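Local coordinates for glycoside hydrolase (Streptococcus pneumoniae serotype 4, PDB 6ORH), which probably hydrolyses alpha-L-fucosides as a family 29 glycoside hydrolase, helping the bacterium degrade fucosylated host glycans, at residues Ser52-Lys64 and Leu105-Met118. The protein carries 2 engineered substitutions. Residues are numbered along the deposited sequence; the frame is centred on the assembly and turned at random.
Sequences SQLDAREWVRVLK and LLLEVSQAATEFDM. With EDO (1,2-ethanediol), chain J; EDO (1,2-ethanediol), chain H.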
loop_
_atom_site.group_PDB
_atom_site.type_symbol
_atom_site.label_atom_id
_atom_site.label_comp_id
_atom_site.label_asym_id
_atom_site.label_seq_id
_atom_site.Cartn_x
_atom_site.Cartn_y
_atom_site.Cartn_z
ATOM N N SER A 52 -37.119 -14.233 -16.396
ATOM C CA SER A 52 -37.766 -14.359 -17.697
ATOM C C SER A 52 -37.187 -13.402 -18.738
ATOM O O SER A 52 -37.343 -13.643 -19.940
ATOM C CB SER A 52 -39.254 -14.180 -17.594
ATOM O OG SER A 52 -39.532 -12.915 -17.014
ATOM N N GLN A 53 -36.475 -12.360 -18.297
ATOM C CA GLN A 53 -35.917 -11.444 -19.282
ATOM C C GLN A 53 -34.432 -11.720 -19.528
ATOM O O GLN A 53 -33.760 -10.883 -20.153
ATOM C CB GLN A 53 -36.080 -10.002 -18.806
ATOM C CG GLN A 53 -37.536 -9.528 -18.860
ATOM C CD GLN A 53 -37.699 -8.286 -18.021
ATOM O OE1 GLN A 53 -37.419 -7.171 -18.460
ATOM N NE2 GLN A 53 -38.117 -8.454 -16.780
ATOM N N LEU A 54 -33.929 -12.887 -19.090
ATOM C CA LEU A 54 -32.480 -13.103 -19.137
ATOM C C LEU A 54 -31.942 -13.037 -20.568
ATOM O O LEU A 54 -32.474 -13.642 -21.492
ATOM C CB LEU A 54 -32.149 -14.441 -18.473
ATOM C CG LEU A 54 -30.653 -14.701 -18.218
ATOM C CD1 LEU A 54 -30.519 -15.594 -16.998
ATOM C CD2 LEU A 54 -29.999 -15.418 -19.424
ATOM N N ASP A 55 -30.838 -12.299 -20.722
ATOM C CA ASP A 55 -30.227 -12.122 -22.032
ATOM C C ASP A 55 -28.714 -12.269 -21.866
ATOM O O ASP A 55 -28.024 -11.282 -21.561
ATOM C CB ASP A 55 -30.661 -10.790 -22.638
ATOM C CG ASP A 55 -30.215 -10.672 -24.081
ATOM O OD1 ASP A 55 -29.344 -11.452 -24.488
ATOM O OD2 ASP A 55 -30.816 -9.848 -24.836
ATOM N N ALA A 56 -28.235 -13.529 -21.999
ATOM C CA ALA A 56 -26.815 -13.806 -21.810
ATOM C C ALA A 56 -25.954 -13.107 -22.863
ATOM O O ALA A 56 -24.782 -12.794 -22.589
ATOM C CB ALA A 56 -26.549 -15.306 -21.822
ATOM N N ARG A 57 -26.511 -12.902 -24.062
ATOM C CA ARG A 57 -25.749 -12.197 -25.086
ATOM C C ARG A 57 -25.468 -10.755 -24.641
ATOM O O ARG A 57 -24.399 -10.231 -24.964
ATOM C CB ARG A 57 -26.439 -12.277 -26.464
ATOM C CG ARG A 57 -25.573 -11.732 -27.597
ATOM C CD ARG A 57 -26.342 -11.779 -28.921
ATOM N NE ARG A 57 -25.491 -11.359 -30.041
ATOM C CZ ARG A 57 -25.256 -10.103 -30.420
ATOM N NH1 ARG A 57 -25.809 -9.089 -29.779
ATOM N NH2 ARG A 57 -24.464 -9.869 -31.458
ATOM N N GLU A 58 -26.409 -10.119 -23.930
ATOM C CA GLU A 58 -26.176 -8.767 -23.431
ATOM C C GLU A 58 -25.079 -8.773 -22.368
ATOM O O GLU A 58 -24.316 -7.822 -22.293
ATOM C CB GLU A 58 -27.444 -8.129 -22.855
ATOM C CG GLU A 58 -28.342 -7.640 -23.982
ATOM C CD GLU A 58 -27.651 -6.557 -24.788
ATOM O OE1 GLU A 58 -27.559 -5.422 -24.262
ATOM O OE2 GLU A 58 -27.192 -6.844 -25.927
ATOM N N TRP A 59 -25.003 -9.845 -21.554
ATOM C CA TRP A 59 -23.923 -9.899 -20.574
ATOM C C TRP A 59 -22.601 -9.902 -21.331
ATOM O O TRP A 59 -21.695 -9.120 -21.034
ATOM C CB TRP A 59 -23.991 -11.166 -19.716
ATOM C CG TRP A 59 -25.261 -11.410 -18.954
ATOM C CD1 TRP A 59 -26.346 -10.584 -18.796
ATOM C CD2 TRP A 59 -25.552 -12.620 -18.235
ATOM N NE1 TRP A 59 -27.290 -11.222 -18.023
ATOM C CE2 TRP A 59 -26.826 -12.470 -17.666
ATOM C CE3 TRP A 59 -24.845 -13.825 -18.010
ATOM C CZ2 TRP A 59 -27.411 -13.479 -16.896
ATOM C CZ3 TRP A 59 -25.420 -14.811 -17.235
ATOM C CH2 TRP A 59 -26.704 -14.653 -16.700
ATOM N N VAL A 60 -22.493 -10.811 -22.320
ATOM C CA VAL A 60 -21.240 -10.935 -23.044
ATOM C C VAL A 60 -20.932 -9.668 -23.850
ATOM O O VAL A 60 -19.779 -9.215 -23.844
ATOM C CB VAL A 60 -21.243 -12.190 -23.936
ATOM C CG1 VAL A 60 -19.987 -12.245 -24.815
ATOM C CG2 VAL A 60 -21.405 -13.457 -23.097
ATOM N N ARG A 61 -21.943 -9.101 -24.542
ATOM C CA ARG A 61 -21.693 -7.930 -25.388
ATOM C C ARG A 61 -21.120 -6.781 -24.548
ATOM O O ARG A 61 -20.117 -6.170 -24.925
ATOM C CB ARG A 61 -22.978 -7.483 -26.101
ATOM C CG ARG A 61 -22.742 -6.265 -26.997
ATOM C CD ARG A 61 -24.046 -5.791 -27.644
ATOM N NE ARG A 61 -24.990 -5.209 -26.694
ATOM C CZ ARG A 61 -24.932 -3.952 -26.222
ATOM N NH1 ARG A 61 -23.976 -3.121 -26.638
ATOM N NH2 ARG A 61 -25.832 -3.544 -25.348
ATOM N N VAL A 62 -21.741 -6.495 -23.408
ATOM C CA VAL A 62 -21.316 -5.379 -22.577
ATOM C C VAL A 62 -19.914 -5.661 -22.040
ATOM O O VAL A 62 -19.046 -4.792 -22.076
ATOM C CB VAL A 62 -22.321 -5.059 -21.459
ATOM C CG1 VAL A 62 -21.703 -4.160 -20.392
ATOM C CG2 VAL A 62 -23.543 -4.356 -22.061
ATOM N N LEU A 63 -19.682 -6.895 -21.583
ATOM C CA LEU A 63 -18.329 -7.199 -21.103
ATOM C C LEU A 63 -17.278 -7.064 -22.210
ATOM O O LEU A 63 -16.187 -6.557 -21.964
ATOM C CB LEU A 63 -18.319 -8.597 -20.472
ATOM C CG LEU A 63 -19.158 -8.740 -19.206
ATOM C CD1 LEU A 63 -19.232 -10.208 -18.777
ATOM C CD2 LEU A 63 -18.610 -7.848 -18.092
ATOM N N LYS A 64 -17.595 -7.526 -23.425
ATOM C CA LYS A 64 -16.660 -7.443 -24.538
ATOM C C LYS A 64 -16.375 -5.974 -24.833
ATOM O O LYS A 64 -15.214 -5.569 -24.967
ATOM C CB LYS A 64 -17.246 -8.100 -25.791
ATOM C CG LYS A 64 -16.299 -8.180 -26.983
ATOM C CD LYS A 64 -15.190 -9.207 -26.815
ATOM C CE LYS A 64 -14.349 -9.370 -28.065
ATOM N NZ LYS A 64 -13.357 -10.453 -27.954
ATOM N N LEU A 105 -28.022 -22.393 -18.734
ATOM C CA LEU A 105 -27.386 -21.079 -18.685
ATOM C C LEU A 105 -25.961 -21.190 -19.219
ATOM O O LEU A 105 -25.473 -20.264 -19.858
ATOM C CB LEU A 105 -27.418 -20.539 -17.249
ATOM C CG LEU A 105 -26.822 -19.137 -17.096
ATOM C CD1 LEU A 105 -27.598 -18.098 -17.934
ATOM C CD2 LEU A 105 -26.777 -18.748 -15.621
ATOM N N LEU A 106 -25.302 -22.334 -18.976
ATOM C CA LEU A 106 -23.950 -22.510 -19.489
ATOM C C LEU A 106 -23.957 -22.487 -21.018
ATOM O O LEU A 106 -23.071 -21.884 -21.611
ATOM C CB LEU A 106 -23.304 -23.770 -18.894
ATOM C CG LEU A 106 -21.875 -24.061 -19.364
ATOM C CD1 LEU A 106 -20.933 -22.908 -19.045
ATOM C CD2 LEU A 106 -21.364 -25.337 -18.721
ATOM N N LEU A 107 -24.981 -23.108 -21.637
ATOM C CA LEU A 107 -25.090 -23.057 -23.090
ATOM C C LEU A 107 -25.350 -21.627 -23.565
ATOM O O LEU A 107 -24.708 -21.180 -24.524
ATOM C CB LEU A 107 -26.237 -23.971 -23.536
ATOM C CG LEU A 107 -26.419 -24.046 -25.053
ATOM C CD1 LEU A 107 -25.201 -24.679 -25.703
ATOM C CD2 LEU A 107 -27.663 -24.870 -25.381
ATOM N N GLU A 108 -26.308 -20.917 -22.949
ATOM C CA GLU A 108 -26.654 -19.575 -23.413
ATOM C C GLU A 108 -25.433 -18.655 -23.354
ATOM O O GLU A 108 -25.151 -17.940 -24.320
ATOM C CB GLU A 108 -27.835 -18.972 -22.656
ATOM C CG GLU A 108 -29.099 -19.794 -22.865
ATOM C CD GLU A 108 -30.366 -19.109 -22.407
ATOM O OE1 GLU A 108 -30.301 -17.969 -21.923
ATOM O OE2 GLU A 108 -31.449 -19.756 -22.524
ATOM N N VAL A 109 -24.684 -18.724 -22.241
ATOM C CA VAL A 109 -23.490 -17.889 -22.116
ATOM C C VAL A 109 -22.443 -18.322 -23.143
ATOM O O VAL A 109 -21.783 -17.463 -23.725
ATOM C CB VAL A 109 -22.943 -17.892 -20.667
ATOM C CG1 VAL A 109 -21.631 -17.103 -20.580
ATOM C CG2 VAL A 109 -23.956 -17.271 -19.710
ATOM N N SER A 110 -22.265 -19.643 -23.307
ATOM C CA SER A 110 -21.246 -20.185 -24.192
ATOM C C SER A 110 -21.516 -19.778 -25.639
ATOM O O SER A 110 -20.568 -19.461 -26.347
ATOM C CB SER A 110 -21.173 -21.698 -24.069
ATOM O OG SER A 110 -20.665 -22.066 -22.783
ATOM N N GLN A 111 -22.793 -19.767 -26.041
ATOM C CA GLN A 111 -23.118 -19.379 -27.417
ATOM C C GLN A 111 -22.680 -17.940 -27.665
ATOM O O GLN A 111 -22.046 -17.654 -28.700
ATOM C CB GLN A 111 -24.621 -19.484 -27.655
ATOM C CG GLN A 111 -25.063 -20.927 -27.784
ATOM C CD GLN A 111 -26.562 -21.073 -27.744
ATOM O OE1 GLN A 111 -27.281 -20.228 -27.205
ATOM N NE2 GLN A 111 -27.040 -22.169 -28.312
ATOM N N ALA A 112 -23.055 -17.053 -26.724
ATOM C CA ALA A 112 -22.673 -15.642 -26.818
ATOM C C ALA A 112 -21.152 -15.455 -26.744
ATOM O O ALA A 112 -20.558 -14.708 -27.520
ATOM C CB ALA A 112 -23.414 -14.841 -25.770
ATOM N N ALA A 113 -20.489 -16.118 -25.779
ATOM C CA ALA A 113 -19.044 -16.020 -25.709
ATOM C C ALA A 113 -18.388 -16.461 -27.008
ATOM O O ALA A 113 -17.401 -15.865 -27.413
ATOM C CB ALA A 113 -18.524 -16.878 -24.566
ATOM N N THR A 114 -18.893 -17.541 -27.622
ATOM C CA THR A 114 -18.292 -17.987 -28.871
ATOM C C THR A 114 -18.424 -16.896 -29.949
ATOM O O THR A 114 -17.454 -16.566 -30.657
ATOM C CB THR A 114 -18.904 -19.326 -29.274
ATOM O OG1 THR A 114 -18.586 -20.270 -28.234
ATOM C CG2 THR A 114 -18.377 -19.822 -30.601
ATOM N N GLU A 115 -19.615 -16.302 -30.018
ATOM C CA GLU A 115 -19.869 -15.252 -31.004
ATOM C C GLU A 115 -18.901 -14.080 -30.832
ATOM O O GLU A 115 -18.358 -13.544 -31.820
ATOM C CB GLU A 115 -21.316 -14.783 -30.888
ATOM C CG GLU A 115 -21.640 -13.694 -31.908
ATOM C CD GLU A 115 -23.000 -13.040 -31.783
ATOM O OE1 GLU A 115 -23.817 -13.454 -30.944
ATOM O OE2 GLU A 115 -23.234 -12.098 -32.573
ATOM N N PHE A 116 -18.635 -13.712 -29.574
ATOM C CA PHE A 116 -17.835 -12.536 -29.251
ATOM C C PHE A 116 -16.359 -12.872 -29.024
ATOM O O PHE A 116 -15.570 -11.973 -28.710
ATOM C CB PHE A 116 -18.431 -11.808 -28.041
ATOM C CG PHE A 116 -19.618 -10.949 -28.393
ATOM C CD1 PHE A 116 -20.899 -11.484 -28.440
ATOM C CD2 PHE A 116 -19.449 -9.600 -28.681
ATOM C CE1 PHE A 116 -21.993 -10.699 -28.782
ATOM C CE2 PHE A 116 -20.546 -8.805 -28.987
ATOM C CZ PHE A 116 -21.807 -9.363 -29.049
ATOM N N ASP A 117 -15.979 -14.156 -29.183
ATOM C CA ASP A 117 -14.616 -14.587 -28.877
ATOM C C ASP A 117 -14.235 -14.110 -27.474
ATOM O O ASP A 117 -13.184 -13.511 -27.249
ATOM C CB ASP A 117 -13.600 -14.091 -29.912
ATOM C CG ASP A 117 -12.249 -14.778 -29.790
ATOM O OD1 ASP A 117 -12.203 -15.894 -29.218
ATOM O OD2 ASP A 117 -11.236 -14.169 -30.226
ATOM N N MET A 118 -15.127 -14.406 -26.519
ATOM C CA MET A 118 -14.928 -14.140 -25.100
ATOM C C MET A 118 -14.487 -15.446 -24.444
ATOM O O MET A 118 -15.217 -16.433 -24.481
ATOM C CB MET A 118 -16.245 -13.699 -24.454
ATOM C CG MET A 118 -16.159 -13.525 -22.942
ATOM S SD MET A 118 -15.181 -12.157 -22.389
ATOM C CE MET A 118 -16.277 -10.782 -22.758
HETATM C C1 EDO J . -35.100 -14.017 -23.092
HETATM O O1 EDO J . -35.119 -14.351 -21.736
HETATM C C2 EDO J . -36.328 -13.278 -23.354
HETATM O O2 EDO J . -37.385 -14.033 -22.809
HETATM C C1 EDO H . -35.989 -4.386 -18.097
HETATM O O1 EDO H . -36.050 -5.415 -17.090
HETATM C C2 EDO H . -36.475 -3.079 -17.605
HETATM O O2 EDO H . -37.727 -3.140 -16.935
HETATM O O HOH W 1 -29.890 -15.612 -23.091
HETATM O O HOH W 2 -10.930 -11.276 -28.522
#
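Val60 of helix 56-65 and Phe116 of helix 105-116 are the interlocking knobs of a helix-helix contact on the outside of the TIM-barrel-like catalytic domain. The helices point broadly the same way but cross at -38°, and the axes of the segments 56-64 and 105-116 come within 8.4 Å. Beneath them lie the neighbouring parallel strands 70-74 and 119-124, as expected of a beta/alpha barrel. Val60 sits among Val109, Ala112, Ala113 and Phe116. Its two methyls divide the work: CG2 lies 3.6 Å from Ala112 CB, and CG1 meets Phe116 CB. The small side chains of Ala56 and Ala112 let the backbones come close. Phe116 in turn fits among Arg57, Val60, Arg61 and Lys64. Arg61 CA lies over one face of its ring, a CH-pi contact 4.1 Å from the centroid. Near the N-terminal ends, Trp59 CH2 touches Leu105 CD1, and Trp59 NE1 is hydrogen-bonded to Gly302 O. Water 1 links Ala56 N to Glu108 OE1, while Glu108 OE2 pairs with Arg99. At the C-terminal end, Asp117 forms a Schellman motif. On the solvent side a salt bridge joins Arg57 and Glu115. With CG anti to the backbone N (chi1 -171°) and the chain extended to NE, the Arg57 guanidinium reaches Glu115, Phe116 over one face. It grips side-on: NE bonds OE1 at 2.8 Å, and NH2 meets OE2 from above the carboxylate plane, nearly straight at 171°.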